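Local coordinates for glycosyl hydrolases family 2, sugar binding domain protein (Bacteroides uniformis str. 3978 T3 ii, PDB 6D1P) that is a beta-glucuronidase of glycoside hydrolase family 2 from a human gut bacterium and probably hydrolyses O-glycosidic bonds to glucuronic acid, at residues A[444-447]-A[448-452]; A[392-396]-A[397-401]. One frame throughout, in Å; residues are numbered along the deposited sequence.

Contact 1. Residues A[444-447]-A[448-452]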
ATOM      1  N   ARG A 444      -6.439 -25.640  27.757  1.00 24.51           N
ATOM      2  CA  ARG A 444      -5.934 -26.901  28.294  1.00 28.09           C
ATOM      3  C   ARG A 444      -6.385 -28.077  27.437  1.00 27.86           C
ATOM      4  O   ARG A 444      -5.569 -28.910  27.021  1.00 26.39           O
ATOM      5  CB  ARG A 444      -6.410 -27.095  29.741  1.00 30.33           C
ATOM      6  CG  ARG A 444      -5.361 -26.871  30.805  1.00 32.32           C
ATOM      7  CD  ARG A 444      -5.836 -27.359  32.174  1.00 30.21           C
ATOM      8  NE  ARG A 444      -5.563 -28.775  32.429  1.00 34.21           N
ATOM      9  CZ  ARG A 444      -4.359 -29.263  32.734  1.00 37.35           C
ATOM     10  NH1 ARG A 444      -3.303 -28.457  32.796  1.00 34.47           N
ATOM     11  NH2 ARG A 444      -4.200 -30.557  32.977  1.00 38.02           N
ATOM     12  N   ALA A 445      -7.689 -28.149  27.152  1.00 26.18           N
ATOM     13  CA  ALA A 445      -8.229 -29.293  26.429  1.00 28.16           C
ATOM     14  C   ALA A 445      -7.576 -29.433  25.062  1.00 27.87           C
ATOM     15  O   ALA A 445      -7.190 -30.529  24.656  1.00 26.12           O
ATOM     16  CB  ALA A 445      -9.745 -29.154  26.289  1.00 23.05           C
ATOM     17  N   PHE A 446      -7.455 -28.327  24.326  1.00 28.78           N
ATOM     18  CA  PHE A 446      -6.843 -28.407  23.005  1.00 26.69           C
ATOM     19  C   PHE A 446      -5.335 -28.624  23.107  1.00 26.04           C
ATOM     20  O   PHE A 446      -4.753 -29.350  22.294  1.00 26.93           O
ATOM     21  CB  PHE A 446      -7.167 -27.149  22.203  1.00 28.30           C
ATOM     22  CG  PHE A 446      -6.697 -27.204  20.779  1.00 27.54           C
ATOM     23  CD1 PHE A 446      -7.181 -28.173  19.916  1.00 23.40           C
ATOM     24  CD2 PHE A 446      -5.765 -26.294  20.305  1.00 25.83           C
ATOM     25  CE1 PHE A 446      -6.740 -28.236  18.608  1.00 24.27           C
ATOM     26  CE2 PHE A 446      -5.325 -26.345  19.000  1.00 21.52           C
ATOM     27  CZ  PHE A 446      -5.807 -27.321  18.150  1.00 23.42           C
ATOM     28  N   MET A 447      -4.685 -28.015  24.098  1.00 24.44           N
ATOM     29  CA  MET A 447      -3.275 -28.313  24.319  1.00 27.51           C
ATOM     30  C   MET A 447      -3.068 -29.804  24.563  1.00 26.42           C
ATOM     31  O   MET A 447      -2.142 -30.413  24.012  1.00 29.13           O
ATOM     32  CB  MET A 447      -2.730 -27.504  25.499  1.00 28.35           C
ATOM     33  CG  MET A 447      -1.220 -27.606  25.663  1.00 24.11           C
ATOM     34  SD  MET A 447      -0.335 -26.794  24.300  1.00 29.20           S
ATOM     35  CE  MET A 447      -0.582 -25.078  24.759  1.00 25.50           C
ATOM     36  N   GLY A 448      -3.941 -30.421  25.364  1.00 28.58           N
ATOM     37  CA  GLY A 448      -3.796 -31.842  25.646  1.00 25.30           C
ATOM     38  C   GLY A 448      -4.050 -32.701  24.430  1.00 27.43           C
ATOM     39  O   GLY A 448      -3.409 -33.738  24.255  1.00 26.69           O
ATOM     40  N   GLU A 449      -4.984 -32.285  23.567  1.00 26.55           N
ATOM     41  CA  GLU A 449      -5.188 -32.992  22.306  1.00 28.83           C
ATOM     42  C   GLU A 449      -3.937 -32.928  21.432  1.00 28.83           C
ATOM     43  O   GLU A 449      -3.553 -33.924  20.805  1.00 29.52           O
ATOM     44  CB  GLU A 449      -6.388 -32.406  21.553  1.00 28.51           C
ATOM     45  CG  GLU A 449      -6.583 -33.011  20.156  1.00 30.11           C
ATOM     46  CD  GLU A 449      -7.695 -32.357  19.320  1.00 31.62           C
ATOM     47  OE1 GLU A 449      -8.545 -31.612  19.862  1.00 27.30           O
ATOM     48  OE2 GLU A 449      -7.720 -32.615  18.099  1.00 31.08           O
ATOM     49  N   LEU A 450      -3.306 -31.749  21.365  1.00 25.73           N
ATOM     50  CA  LEU A 450      -2.109 -31.583  20.546  1.00 33.00           C
ATOM     51  C   LEU A 450      -0.952 -32.403  21.098  1.00 26.28           C
ATOM     52  O   LEU A 450      -0.233 -33.048  20.334  1.00 24.66           O
ATOM     53  CB  LEU A 450      -1.720 -30.101  20.445  1.00 27.17           C
ATOM     54  CG  LEU A 450      -2.606 -29.214  19.550  1.00 28.26           C
ATOM     55  CD1 LEU A 450      -2.155 -27.736  19.601  1.00 27.07           C
ATOM     56  CD2 LEU A 450      -2.619 -29.707  18.103  1.00 24.82           C
ATOM     57  N   HIS A 451      -0.775 -32.420  22.420  1.00 26.40           N
ATOM     58  CA  HIS A 451       0.280 -33.259  22.991  1.00 30.02           C
ATOM     59  C   HIS A 451       0.084 -34.728  22.621  1.00 31.54           C
ATOM     60  O   HIS A 451       1.041 -35.409  22.228  1.00 28.89           O
ATOM     61  CB  HIS A 451       0.338 -33.091  24.506  1.00 26.47           C
ATOM     62  CG  HIS A 451       1.194 -34.113  25.185  1.00 35.94           C
ATOM     63  ND1 HIS A 451       2.558 -33.972  25.321  1.00 31.03           N
ATOM     64  CD2 HIS A 451       0.878 -35.306  25.747  1.00 29.59           C
ATOM     65  CE1 HIS A 451       3.040 -35.028  25.951  1.00 36.01           C
ATOM     66  NE2 HIS A 451       2.041 -35.846  26.224  1.00 31.39           N
ATOM     67  N   ASP A 452      -1.155 -35.223  22.719  1.00 30.00           N
ATOM     68  CA  ASP A 452      -1.422 -36.616  22.378  1.00 30.11           C
ATOM     69  C   ASP A 452      -1.206 -36.867  20.895  1.00 30.82           C
ATOM     70  O   ASP A 452      -0.737 -37.944  20.501  1.00 31.94           O
ATOM     71  CB  ASP A 452      -2.849 -36.996  22.772  1.00 32.52           C
ATOM     72  CG  ASP A 452      -3.057 -36.994  24.256  1.00 31.20           C
ATOM     73  OD1 ASP A 452      -2.086 -37.241  24.975  1.00 35.95           O
ATOM     74  OD2 ASP A 452      -4.187 -36.737  24.715  1.00 35.98           O
TER

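Contact 2. Residues A[392-396]-A[397-401]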
ATOM      1  N   GLY A 392      -2.888 -15.094  21.821  1.00 20.21           N
ATOM      2  CA  GLY A 392      -4.183 -14.624  21.372  1.00 22.78           C
ATOM      3  C   GLY A 392      -5.377 -15.365  21.932  1.00 25.44           C
ATOM      4  O   GLY A 392      -6.490 -14.821  21.900  1.00 25.83           O
ATOM      5  N   GLY A 393      -5.188 -16.584  22.433  1.00 24.30           N
ATOM      6  CA  GLY A 393      -6.292 -17.384  22.912  1.00 20.23           C
ATOM      7  C   GLY A 393      -6.488 -18.622  22.065  1.00 24.36           C
ATOM      8  O   GLY A 393      -5.550 -19.392  21.850  1.00 23.36           O
ATOM      9  N   LEU A 394      -7.698 -18.806  21.545  1.00 24.67           N
ATOM     10  CA  LEU A 394      -8.027 -20.029  20.826  1.00 26.42           C
ATOM     11  C   LEU A 394      -9.267 -19.767  19.987  1.00 26.18           C
ATOM     12  O   LEU A 394     -10.252 -19.218  20.492  1.00 27.10           O
ATOM     13  CB  LEU A 394      -8.259 -21.190  21.801  1.00 25.67           C
ATOM     14  CG  LEU A 394      -8.790 -22.517  21.244  1.00 26.07           C
ATOM     15  CD1 LEU A 394      -7.746 -23.231  20.389  1.00 25.01           C
ATOM     16  CD2 LEU A 394      -9.257 -23.405  22.370  1.00 24.24           C
ATOM     17  N   GLY A 395      -9.210 -20.146  18.708  1.00 27.55           N
ATOM     18  CA  GLY A 395     -10.275 -19.866  17.771  1.00 27.41           C
ATOM     19  C   GLY A 395     -11.192 -21.056  17.549  1.00 26.60           C
ATOM     20  O   GLY A 395     -11.193 -22.033  18.300  1.00 25.47           O
ATOM     21  N   GLY A 396     -11.973 -20.963  16.465  1.00 28.46           N
ATOM     22  CA  GLY A 396     -12.972 -21.953  16.114  1.00 28.08           C
ATOM     23  C   GLY A 396     -12.383 -23.200  15.486  1.00 31.08           C
ATOM     24  O   GLY A 396     -11.205 -23.529  15.670  1.00 28.56           O
ATOM     25  N   GLU A 397     -13.234 -23.920  14.740  1.00 28.51           N
ATOM     26  CA  GLU A 397     -12.831 -25.230  14.228  1.00 31.39           C
ATOM     27  C   GLU A 397     -11.755 -25.097  13.169  1.00 28.14           C
ATOM     28  O   GLU A 397     -10.888 -25.968  13.034  1.00 28.44           O
ATOM     29  CB  GLU A 397     -14.027 -25.988  13.647  1.00 26.41           C
ATOM     30  CG  GLU A 397     -14.738 -26.861  14.654  1.00 35.90           C
ATOM     31  CD  GLU A 397     -13.780 -27.738  15.476  1.00 43.33           C
ATOM     32  OE1 GLU A 397     -13.026 -28.548  14.892  1.00 40.18           O
ATOM     33  OE2 GLU A 397     -13.777 -27.616  16.725  1.00 47.27           O
ATOM     34  N   SER A 398     -11.831 -24.040  12.380  1.00 25.00           N
ATOM     35  CA  SER A 398     -10.880 -23.862  11.299  1.00 29.31           C
ATOM     36  C   SER A 398      -9.505 -23.552  11.863  1.00 25.99           C
ATOM     37  O   SER A 398      -8.486 -24.088  11.401  1.00 24.33           O
ATOM     38  CB  SER A 398     -11.382 -22.742  10.385  1.00 24.89           C
ATOM     39  OG  SER A 398     -10.702 -22.798   9.162  1.00 35.78           O
ATOM     40  N   TYR A 399      -9.481 -22.685  12.874  1.00 25.17           N
ATOM     41  CA  TYR A 399      -8.279 -22.385  13.628  1.00 22.91           C
ATOM     42  C   TYR A 399      -7.683 -23.662  14.230  1.00 24.19           C
ATOM     43  O   TYR A 399      -6.488 -23.934  14.065  1.00 23.87           O
ATOM     44  CB  TYR A 399      -8.662 -21.337  14.674  1.00 21.62           C
ATOM     45  CG  TYR A 399      -7.646 -20.853  15.702  1.00 26.46           C
ATOM     46  CD1 TYR A 399      -7.313 -19.500  15.775  1.00 21.78           C
ATOM     47  CD2 TYR A 399      -7.095 -21.712  16.650  1.00 24.00           C
ATOM     48  CE1 TYR A 399      -6.455 -19.026  16.724  1.00 20.76           C
ATOM     49  CE2 TYR A 399      -6.216 -21.239  17.618  1.00 24.01           C
ATOM     50  CZ  TYR A 399      -5.906 -19.895  17.644  1.00 23.55           C
ATOM     51  OH  TYR A 399      -5.052 -19.378  18.583  1.00 23.36           O
ATOM     52  N   LYS A 400      -8.510 -24.478  14.898  1.00 23.15           N
ATOM     53  CA  LYS A 400      -7.991 -25.693  15.539  1.00 27.73           C
ATOM     54  C   LYS A 400      -7.489 -26.692  14.503  1.00 26.56           C
ATOM     55  O   LYS A 400      -6.474 -27.369  14.716  1.00 27.58           O
ATOM     56  CB  LYS A 400      -9.062 -26.358  16.411  1.00 27.96           C
ATOM     57  CG  LYS A 400      -9.469 -25.601  17.655  1.00 28.60           C
ATOM     58  CD  LYS A 400     -10.728 -26.223  18.283  1.00 31.71           C
ATOM     59  CE  LYS A 400     -11.710 -25.157  18.801  1.00 33.98           C
ATOM     60  NZ  LYS A 400     -12.200 -25.463  20.195  1.00 36.97           N
ATOM     61  N   ASN A 401      -8.194 -26.804  13.381  1.00 27.02           N
ATOM     62  CA  ASN A 401      -7.744 -27.699  12.329  1.00 27.11           C
ATOM     63  C   ASN A 401      -6.428 -27.245  11.733  1.00 23.37           C
ATOM     64  O   ASN A 401      -5.631 -28.083  11.310  1.00 26.71           O
ATOM     65  CB  ASN A 401      -8.810 -27.814  11.241  1.00 25.78           C
ATOM     66  CG  ASN A 401      -9.820 -28.894  11.553  1.00 28.11           C
ATOM     67  OD1 ASN A 401      -9.523 -29.838  12.295  1.00 30.41           O
ATOM     68  ND2 ASN A 401     -11.025 -28.759  11.008  1.00 24.97           N
TER

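Contact 1. Residues A[444-447]-A[448-452]
Gly448 N donates to Arg444 O at 2.8 Å, the shortest of the four i to i+4 backbone bonds that join 444-447 to 448-452. Leu450 N repeats the pattern two residues on, bonding to Phe446 O at 3.0 Å. That same pair of residues also packs through its side chains. The Phe446 ring has CG anti to the backbone N (chi1 -174°), which swings it along the helix toward Leu450. Leu450 CG sits over one face of the Phe446 ring, nearer the rim than the middle, in a CH-pi contact of 4.1 Å to the ring centroid. Leu450 CD1 reaches Phe446 CE2 at 3.5 Å. Glu449 OE1 instead lies at the edge of the ring, near its plane, 3.7 Å from Phe446 CD1, with the carboxylate turned 84° to the ring. The chain of Glu449 is extended, and OE2 forms a salt bridge with Arg404 of helix 397-414. The Phe446 ring also rests on Ala403 and Arg404 of that helix, and Trp389 meets it edge-to-face. With an alanine here in place of Phe446, Leu450 and Trp389 would probably each lose their aromatic partner, and a gap would open against helix 397-414. Met447 packs on Leu425 of strand 420-432. The arrangement is that of an outer helix in a TIM barrel, here in the beta-alpha-beta unit 420-432, 440-457, 462-466.

Contact 2. Residues A[392-396]-A[397-401]
The Tyr399 ring lies flat against the backbone of Leu394 and Gly395. Gly395 N is 3.2 Å above the plane of the Tyr399 ring, over its centre. Gly395 CA adds a CH-pi contact, 3.7 Å from the Tyr399 ring centroid and 21° off the normal. Tyr399 CG is anti to the backbone N (chi1 176°), which carries the ring back from the helix under the incoming loop. Gly395 has no CB to spare: one there would point at the ring and clash with Tyr399 CD1. The Leu394 side chain crosses the tyrosine obliquely, and Leu394 CD1 touches Tyr399 CE2 at 3.7 Å. The same methyl, Leu394 CD1, meets Lys400 CG at 4.0 Å, where the two side chains cross at about a right angle. Lys400 then bends at chi3 and chi4 over the last loop residues. Lys400 CE comes to 3.2 Å from Gly395 O. At the far end of the ring, Tyr399 OH lies 3.3 Å from Gly393 O, a carbonyl that accepts a hydrogen bond from Trp389 NE1. Gly396 is the N-cap. Gly396 O accepts Lys400 N at 3.0 Å with an N-H...O angle of 160°, the first turn's i to i+4 bond. Gly396 N is held by Glu175, whose side chain also touches Tyr399. At Gly393 a CB would be jammed against the carbonyl O of the residue before it. This is a glycine-rich loop running into a helix N-terminus, within the beta-to-alpha connection from strand 382-386 to helix 397-414 of the TIM barrel domain.

Overall arrangement
From the N terminus, the chain leaves strand 382-386 and reaches contact 2, where the loop 392-396 passes into helix 397-414. It then runs through strand 420-432 to helix 440-457, which holds contact 1. The contacts are in series and neither nests in nor crosses the other. Contact 2 folds the end of the loop back on the first turn of helix 397-414, while contact 1 closes no loop and lies within one helix. Their centres are about 13 Å apart, and they touch in space. Phe446 CZ packs on Lys400 O at 3.5 Å, and Phe446 CD2 on Leu394 CD1 at 3.6 Å. Phe446 thus ties helix 440-457 both to helix 397-414 and to the loop before it.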